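Local coordinates for protein D-aminoacyl-tRNA deacylase 1 (PDB 2OKV) that hydrolyses D-aminoacyl-tRNAs and mischarged glycyl-tRNA(Ala), working as a homodimeric editing enzyme, and is a possible ATPase in DNA replication, at residues A3-V8 and I143-P148; C28-I33 and L75-F80. All blocks are in the same frame, centred on the assembly; numbering follows the deposited sequence.

Contact 1 (A3-V8 and I143-P148); sequences AVVQRV and IELESP
Peptide groups are the flat units that join residues 3-5 to residues 143-145. Three of the four N-H groups approach in the plane of the carbonyl they bind; the fourth, Ala-3 N, reaches Leu-145 O at 2.9 Å from 30° above that plane. The return bond, Leu-145 N to Ala-3 O, is practically straight (179° at the hydrogen). Val-5 and Ile-143 exchange a second pair, Val-5 N to Ile-143 O at 2.9 Å and Ile-143 N to Val-5 O at 2.8 Å, so two hydrogen-bonded antiparallel pairs flank the non-hydrogen-bonded Val-4/Glu-144. One face of this ladder carries Ala-3, Val-5, Ile-143 and Leu-145. There Val-5 and Leu-145 cross obliquely on a diagonal: Val-5 CG2, anti to the carbonyl carbon, meets Leu-145 CD1 at 3.8 Å. The other face carries Val-4, part of the magnesium site, and Glu-144, whose OE2 forms a salt bridge with Lys-2 of the second subunit. Strand 141-146 is outermost within the chain's mixed sheet and strand 26-32 borders strand 2-8 on its other side, while Met-45 of helix 39-51 packs on Ala-3 and Leu-145.

Contact 2 (C28-I33 and L75-F80); sequences CVLLGI and LCVSQF
Strands 28-32 and 75-78 run parallel, their axes 4.7 Å apart at closest approach and inclined by 19°. Hydrogen bonds zigzag between them: Val-29 takes Leu-75 O through its N and offers its own O to Val-77 N, and Leu-31 does likewise with Val-77 O and Gln-79 N. The first three lie nearly along the C=O axis of the acceptor. The last, Gln-79 N to Leu-31 O at 2.8 Å, comes in 43° above the carbonyl plane, just where the second strand ends. Beyond it Gly-32 CA sits 3.3 Å from Gln-79 O. CA-H groups supplement the ladder, as with Cys-28 CA and Leu-75 O at 3.3 Å.

The connection, which includes helix 39-51 and the small hairpin 53-55/65-66, is a crossover between neighbouring parallel strands in the mixed sheet of the deacylase fold. Ser-78, Gln-79 and Phe-80 open the Ser-Gln-Phe-Thr-Leu signature of the family.

Cys-28, Leu-30, Leu-75 and Val-77 share one face. Leu-30 and Val-77 lie side by side and point the same way, Leu-30 CD2 to Val-77 CB at 4.0 Å. Leu-30 also runs alongside Gln-79, whose chain, CG anti to the backbone N, bends at chi2 (77°) and sets OE1 3.8 Å from Leu-30 CD2. The amide is held by the partner chain: OE1 hydrogen-bonds OG1 of Thr-142 of the second subunit, and NE2 the O of its Pro-140, probably the proline of the Gly-cisPro motif that rejects L-amino acids. Cys-28 SG, anti to the backbone N, lies 4.2 Å from Leu-75 CD2. Cys-28 is also a residue of the magnesium site. On the reverse face Val-29 CB stands 4.5 Å from Cys-76 SG, and helix 99-116 covers Cys-76 and Leu-31 through Leu-110 and Phe-109.

Strand 2-8 opens the fold and gains one neighbour early, from strand 26-32, but the other only from strand 141-146; contact 1 thereby closes a loop of 134 residues that takes in nearly the whole domain. Inside that loop, 41 residues separate segment 28-33 from segment 75-80, and contact 2 closes this shorter excursion; the two contacts nest and do not cross. They meet in one sheet, because strands 2-8 and 26-32 are neighbours: Leu-30 N lies 2.8 Å from Val-4 O, and Gln-6 N lies 2.9 Å from Cys-28 O, both probable hydrogen bonds. Magnesium-site residues Val-4 and Cys-28 come one from each contact, and both contacts touch the second subunit.

Contact 1 (A3-V8 and I143-P148)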
ATOM      1  N   ALA B   3      -5.910  -6.065  -3.953  1.00 40.20           N
ATOM      2  CA  ALA B   3      -5.098  -5.007  -4.545  1.00 39.88           C
ATOM      3  C   ALA B   3      -4.923  -3.858  -3.553  1.00 40.21           C
ATOM      4  O   ALA B   3      -5.851  -3.527  -2.804  1.00 39.75           O
ATOM      5  CB  ALA B   3      -5.755  -4.494  -5.837  1.00 40.64           C
ATOM      6  N   VAL B   4      -3.727  -3.283  -3.527  1.00 39.84           N
ATOM      7  CA  VAL B   4      -3.519  -2.006  -2.846  1.00 40.22           C
ATOM      8  C   VAL B   4      -3.296  -0.979  -3.933  1.00 40.82           C
ATOM      9  O   VAL B   4      -2.419  -1.130  -4.775  1.00 41.12           O
ATOM     10  CB  VAL B   4      -2.366  -2.033  -1.823  1.00 40.16           C
ATOM     11  CG1 VAL B   4      -2.042  -0.590  -1.326  1.00 39.36           C
ATOM     12  CG2 VAL B   4      -2.734  -2.939  -0.641  1.00 38.37           C
ATOM     13  N   VAL B   5      -4.121   0.060  -3.909  1.00 41.19           N
ATOM     14  CA  VAL B   5      -4.119   1.087  -4.931  1.00 41.37           C
ATOM     15  C   VAL B   5      -3.657   2.391  -4.293  1.00 41.32           C
ATOM     16  O   VAL B   5      -4.213   2.846  -3.276  1.00 40.94           O
ATOM     17  CB  VAL B   5      -5.535   1.258  -5.535  1.00 41.66           C
ATOM     18  CG1 VAL B   5      -5.555   2.395  -6.520  1.00 42.84           C
ATOM     19  CG2 VAL B   5      -6.001  -0.041  -6.220  1.00 41.07           C
ATOM     20  N   GLN B   6      -2.612   2.980  -4.859  1.00 41.30           N
ATOM     21  CA  GLN B   6      -2.109   4.252  -4.338  1.00 41.20           C
ATOM     22  C   GLN B   6      -2.202   5.315  -5.421  1.00 41.29           C
ATOM     23  O   GLN B   6      -1.753   5.092  -6.541  1.00 42.09           O
ATOM     24  CB  GLN B   6      -0.658   4.109  -3.859  1.00 40.75           C
ATOM     25  CG  GLN B   6      -0.517   3.204  -2.624  1.00 38.50           C
ATOM     26  CD  GLN B   6       0.927   3.001  -2.191  1.00 41.72           C
ATOM     27  OE1 GLN B   6       1.521   3.863  -1.530  1.00 40.31           O
ATOM     28  NE2 GLN B   6       1.486   1.816  -2.512  1.00 37.24           N
ATOM     29  N   ARG B   7      -2.773   6.466  -5.087  1.00 41.09           N
ATOM     30  CA  ARG B   7      -2.856   7.568  -6.040  1.00 41.01           C
ATOM     31  C   ARG B   7      -1.480   8.202  -6.109  1.00 40.98           C
ATOM     32  O   ARG B   7      -0.898   8.518  -5.081  1.00 40.59           O
ATOM     33  CB  ARG B   7      -3.889   8.609  -5.596  1.00 41.17           C
ATOM     34  CG  ARG B   7      -3.998   9.811  -6.539  1.00 41.27           C
ATOM     35  CD  ARG B   7      -5.082  10.792  -6.125  1.00 41.16           C
ATOM     36  NE  ARG B   7      -4.678  11.591  -4.968  1.00 42.13           N
ATOM     37  CZ  ARG B   7      -5.423  12.532  -4.403  1.00 43.09           C
ATOM     38  NH1 ARG B   7      -6.647  12.786  -4.864  1.00 43.05           N
ATOM     39  NH2 ARG B   7      -4.950  13.209  -3.357  1.00 41.66           N
ATOM     40  N   VAL B   8      -0.967   8.409  -7.318  1.00 41.19           N
ATOM     41  CA  VAL B   8       0.405   8.921  -7.460  1.00 41.53           C
ATOM     42  C   VAL B   8       0.506  10.217  -8.277  1.00 41.99           C
ATOM     43  O   VAL B   8      -0.305  10.441  -9.208  1.00 41.33           O
ATOM     44  CB  VAL B   8       1.362   7.842  -8.041  1.00 41.27           C
ATOM     45  CG1 VAL B   8       1.436   6.626  -7.113  1.00 42.03           C
ATOM     46  CG2 VAL B   8       0.955   7.427  -9.459  1.00 41.65           C
ATOM     47  N   ILE B 143      -6.078   2.835  -1.190  1.00 38.77           N
ATOM     48  CA  ILE B 143      -7.343   2.113  -1.108  1.00 39.46           C
ATOM     49  C   ILE B 143      -7.082   0.614  -1.225  1.00 39.37           C
ATOM     50  O   ILE B 143      -6.340   0.193  -2.112  1.00 39.41           O
ATOM     51  CB  ILE B 143      -8.306   2.556  -2.253  1.00 39.69           C
ATOM     52  CG1 ILE B 143      -8.698   4.047  -2.099  1.00 40.98           C
ATOM     53  CG2 ILE B 143      -9.554   1.625  -2.345  1.00 40.55           C
ATOM     54  CD1 ILE B 143      -9.627   4.359  -0.939  1.00 41.57           C
ATOM     55  N   GLU B 144      -7.691  -0.167  -0.338  1.00 38.95           N
ATOM     56  CA  GLU B 144      -7.645  -1.619  -0.418  1.00 39.53           C
ATOM     57  C   GLU B 144      -8.865  -2.142  -1.183  1.00 40.23           C
ATOM     58  O   GLU B 144     -10.003  -1.781  -0.868  1.00 39.64           O
ATOM     59  CB  GLU B 144      -7.607  -2.235   0.977  1.00 39.16           C
ATOM     60  CG  GLU B 144      -6.362  -1.874   1.791  1.00 40.44           C
ATOM     61  CD  GLU B 144      -6.374  -2.455   3.203  1.00 40.44           C
ATOM     62  OE1 GLU B 144      -5.420  -2.188   3.958  1.00 42.51           O
ATOM     63  OE2 GLU B 144      -7.331  -3.175   3.565  1.00 42.46           O
ATOM     64  N   LEU B 145      -8.608  -2.981  -2.183  1.00 40.55           N
ATOM     65  CA  LEU B 145      -9.660  -3.617  -2.978  1.00 41.52           C
ATOM     66  C   LEU B 145      -9.576  -5.136  -2.858  1.00 42.28           C
ATOM     67  O   LEU B 145      -8.487  -5.702  -2.735  1.00 41.16           O
ATOM     68  CB  LEU B 145      -9.531  -3.225  -4.458  1.00 41.12           C
ATOM     69  CG  LEU B 145      -9.699  -1.757  -4.891  1.00 41.69           C
ATOM     70  CD1 LEU B 145      -9.451  -1.645  -6.417  1.00 41.63           C
ATOM     71  CD2 LEU B 145     -11.078  -1.185  -4.485  1.00 41.31           C
ATOM     72  N   GLU B 146     -10.730  -5.791  -2.906  1.00 43.92           N
ATOM     73  CA  GLU B 146     -10.782  -7.244  -2.910  1.00 46.54           C
ATOM     74  C   GLU B 146     -11.921  -7.737  -3.811  1.00 47.88           C
ATOM     75  O   GLU B 146     -12.994  -7.123  -3.849  1.00 47.12           O
ATOM     76  CB  GLU B 146     -10.924  -7.769  -1.479  1.00 46.86           C
ATOM     77  CG  GLU B 146     -11.037  -9.278  -1.397  1.00 50.04           C
ATOM     78  CD  GLU B 146     -10.346  -9.877  -0.181  1.00 53.99           C
ATOM     79  OE1 GLU B 146     -10.011 -11.089  -0.254  1.00 54.84           O
ATOM     80  OE2 GLU B 146     -10.139  -9.155   0.828  1.00 53.23           O
ATOM     81  N   SER B 147     -11.706  -8.839  -4.526  1.00 49.91           N
ATOM     82  CA  SER B 147     -12.736  -9.290  -5.471  1.00 52.65           C
ATOM     83  C   SER B 147     -13.472 -10.604  -5.214  1.00 54.69           C
ATOM     84  O   SER B 147     -14.629 -10.755  -5.639  1.00 55.84           O
ATOM     85  CB  SER B 147     -12.270  -9.232  -6.915  1.00 52.18           C
ATOM     86  OG  SER B 147     -13.381  -9.535  -7.741  1.00 53.37           O
ATOM     87  N   PRO B 148     -12.814 -11.592  -4.586  1.00 56.32           N
ATOM     88  CA  PRO B 148     -13.659 -12.669  -4.064  1.00 57.28           C
ATOM     89  C   PRO B 148     -14.984 -12.119  -3.531  1.00 58.61           C
ATOM     90  O   PRO B 148     -16.020 -12.755  -3.721  1.00 58.62           O
ATOM     91  CB  PRO B 148     -12.810 -13.249  -2.940  1.00 57.57           C
ATOM     92  CG  PRO B 148     -11.394 -13.094  -3.447  1.00 57.40           C
ATOM     93  CD  PRO B 148     -11.383 -11.861  -4.369  1.00 56.31           C
TER

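Contact 2 (C28-I33 and L75-F80)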
ATOM      1  N   CYS B  28      -0.905   3.550  -8.866  1.00 42.67           N
ATOM      2  CA  CYS B  28      -0.033   2.377  -8.760  1.00 43.20           C
ATOM      3  C   CYS B  28      -0.813   1.286  -8.052  1.00 42.94           C
ATOM      4  O   CYS B  28      -1.311   1.482  -6.947  1.00 43.37           O
ATOM      5  CB  CYS B  28       1.265   2.692  -7.978  1.00 42.84           C
ATOM      6  SG  CYS B  28       2.399   1.269  -7.798  1.00 44.54           S
ATOM      7  N   VAL B  29      -0.917   0.138  -8.700  1.00 42.80           N
ATOM      8  CA  VAL B  29      -1.681  -0.982  -8.182  1.00 42.48           C
ATOM      9  C   VAL B  29      -0.709  -2.105  -7.843  1.00 42.85           C
ATOM     10  O   VAL B  29       0.057  -2.568  -8.704  1.00 42.66           O
ATOM     11  CB  VAL B  29      -2.717  -1.486  -9.223  1.00 42.92           C
ATOM     12  CG1 VAL B  29      -3.526  -2.671  -8.665  1.00 41.86           C
ATOM     13  CG2 VAL B  29      -3.636  -0.336  -9.662  1.00 42.61           C
ATOM     14  N   LEU B  30      -0.728  -2.521  -6.579  1.00 42.25           N
ATOM     15  CA  LEU B  30      -0.021  -3.714  -6.167  1.00 42.02           C
ATOM     16  C   LEU B  30      -1.032  -4.837  -6.119  1.00 41.81           C
ATOM     17  O   LEU B  30      -1.999  -4.769  -5.352  1.00 41.92           O
ATOM     18  CB  LEU B  30       0.648  -3.497  -4.810  1.00 42.23           C
ATOM     19  CG  LEU B  30       1.740  -2.416  -4.837  1.00 42.64           C
ATOM     20  CD1 LEU B  30       2.072  -1.946  -3.437  1.00 41.96           C
ATOM     21  CD2 LEU B  30       3.028  -2.928  -5.547  1.00 42.47           C
ATOM     22  N   LEU B  31      -0.806  -5.867  -6.934  1.00 41.67           N
ATOM     23  CA  LEU B  31      -1.823  -6.894  -7.199  1.00 41.72           C
ATOM     24  C   LEU B  31      -1.495  -8.267  -6.599  1.00 40.90           C
ATOM     25  O   LEU B  31      -0.513  -8.917  -7.001  1.00 39.78           O
ATOM     26  CB  LEU B  31      -2.010  -7.032  -8.704  1.00 41.64           C
ATOM     27  CG  LEU B  31      -3.361  -7.316  -9.368  1.00 44.87           C
ATOM     28  CD1 LEU B  31      -3.183  -8.499 -10.307  1.00 41.88           C
ATOM     29  CD2 LEU B  31      -4.553  -7.540  -8.426  1.00 44.13           C
ATOM     30  N   GLY B  32      -2.339  -8.713  -5.666  1.00 39.93           N
ATOM     31  CA  GLY B  32      -2.183 -10.006  -5.006  1.00 40.45           C
ATOM     32  C   GLY B  32      -3.148 -11.065  -5.504  1.00 40.61           C
ATOM     33  O   GLY B  32      -4.338 -11.011  -5.205  1.00 41.02           O
ATOM     34  N   ILE B  33      -2.621 -12.039  -6.244  1.00 41.08           N
ATOM     35  CA  ILE B  33      -3.418 -13.109  -6.845  1.00 41.36           C
ATOM     36  C   ILE B  33      -3.422 -14.359  -5.969  1.00 41.61           C
ATOM     37  O   ILE B  33      -2.369 -14.900  -5.618  1.00 41.50           O
ATOM     38  CB  ILE B  33      -2.887 -13.490  -8.262  1.00 41.60           C
ATOM     39  CG1 ILE B  33      -2.933 -12.286  -9.215  1.00 42.03           C
ATOM     40  CG2 ILE B  33      -3.672 -14.666  -8.849  1.00 40.38           C
ATOM     41  CD1 ILE B  33      -1.896 -12.403 -10.381  1.00 42.36           C
ATOM     42  N   LEU B  75       0.201   2.099 -13.187  1.00 43.48           N
ATOM     43  CA  LEU B  75       1.353   1.217 -13.048  1.00 43.78           C
ATOM     44  C   LEU B  75       0.937   0.003 -12.213  1.00 44.01           C
ATOM     45  O   LEU B  75       0.626   0.144 -11.034  1.00 44.55           O
ATOM     46  CB  LEU B  75       2.513   1.957 -12.364  1.00 43.30           C
ATOM     47  CG  LEU B  75       3.763   1.138 -11.991  1.00 44.37           C
ATOM     48  CD1 LEU B  75       4.427   0.602 -13.245  1.00 40.25           C
ATOM     49  CD2 LEU B  75       4.753   1.973 -11.149  1.00 43.12           C
ATOM     50  N   CYS B  76       0.916  -1.181 -12.822  1.00 44.85           N
ATOM     51  CA  CYS B  76       0.582  -2.416 -12.082  1.00 45.75           C
ATOM     52  C   CYS B  76       1.831  -3.210 -11.778  1.00 44.56           C
ATOM     53  O   CYS B  76       2.704  -3.405 -12.642  1.00 44.74           O
ATOM     54  CB  CYS B  76      -0.381  -3.346 -12.845  1.00 44.97           C
ATOM     55  SG  CYS B  76      -1.807  -2.566 -13.480  1.00 54.63           S
ATOM     56  N   VAL B  77       1.910  -3.704 -10.552  1.00 43.81           N
ATOM     57  CA  VAL B  77       3.012  -4.583 -10.172  1.00 43.09           C
ATOM     58  C   VAL B  77       2.429  -5.772  -9.426  1.00 42.85           C
ATOM     59  O   VAL B  77       1.566  -5.603  -8.569  1.00 41.26           O
ATOM     60  CB  VAL B  77       4.054  -3.847  -9.303  1.00 42.98           C
ATOM     61  CG1 VAL B  77       5.205  -4.788  -8.923  1.00 43.58           C
ATOM     62  CG2 VAL B  77       4.601  -2.642 -10.047  1.00 43.34           C
ATOM     63  N   SER B  78       2.895  -6.970  -9.773  1.00 43.05           N
ATOM     64  CA  SER B  78       2.461  -8.200  -9.114  1.00 43.91           C
ATOM     65  C   SER B  78       3.058  -8.265  -7.715  1.00 43.36           C
ATOM     66  O   SER B  78       4.249  -8.016  -7.535  1.00 42.54           O
ATOM     67  CB  SER B  78       2.927  -9.403  -9.932  1.00 44.25           C
ATOM     68  OG  SER B  78       4.215  -9.085 -10.464  1.00 49.56           O
ATOM     69  N   GLN B  79       2.226  -8.621  -6.733  1.00 43.23           N
ATOM     70  CA  GLN B  79       2.586  -8.542  -5.313  1.00 42.61           C
ATOM     71  C   GLN B  79       1.908  -9.665  -4.521  1.00 42.95           C
ATOM     72  O   GLN B  79       0.856  -9.448  -3.901  1.00 43.66           O
ATOM     73  CB  GLN B  79       2.141  -7.176  -4.747  1.00 42.51           C
ATOM     74  CG  GLN B  79       2.479  -6.920  -3.266  1.00 41.74           C
ATOM     75  CD  GLN B  79       3.940  -6.555  -3.040  1.00 41.86           C
ATOM     76  OE1 GLN B  79       4.259  -5.389  -2.875  1.00 42.23           O
ATOM     77  NE2 GLN B  79       4.828  -7.548  -3.051  1.00 39.97           N
ATOM     78  N   PHE B  80       2.510 -10.848  -4.535  1.00 42.24           N
ATOM     79  CA  PHE B  80       1.956 -12.014  -3.839  1.00 42.55           C
ATOM     80  C   PHE B  80       1.879 -11.862  -2.317  1.00 41.90           C
ATOM     81  O   PHE B  80       1.149 -12.608  -1.676  1.00 42.46           O
ATOM     82  CB  PHE B  80       2.737 -13.298  -4.204  1.00 42.71           C
ATOM     83  CG  PHE B  80       4.110 -13.388  -3.568  1.00 43.70           C
ATOM     84  CD1 PHE B  80       4.270 -13.928  -2.290  1.00 43.96           C
ATOM     85  CD2 PHE B  80       5.239 -12.933  -4.246  1.00 43.95           C
ATOM     86  CE1 PHE B  80       5.526 -14.007  -1.693  1.00 44.86           C
ATOM     87  CE2 PHE B  80       6.501 -13.007  -3.662  1.00 45.30           C
ATOM     88  CZ  PHE B  80       6.650 -13.547  -2.380  1.00 45.16           C
TER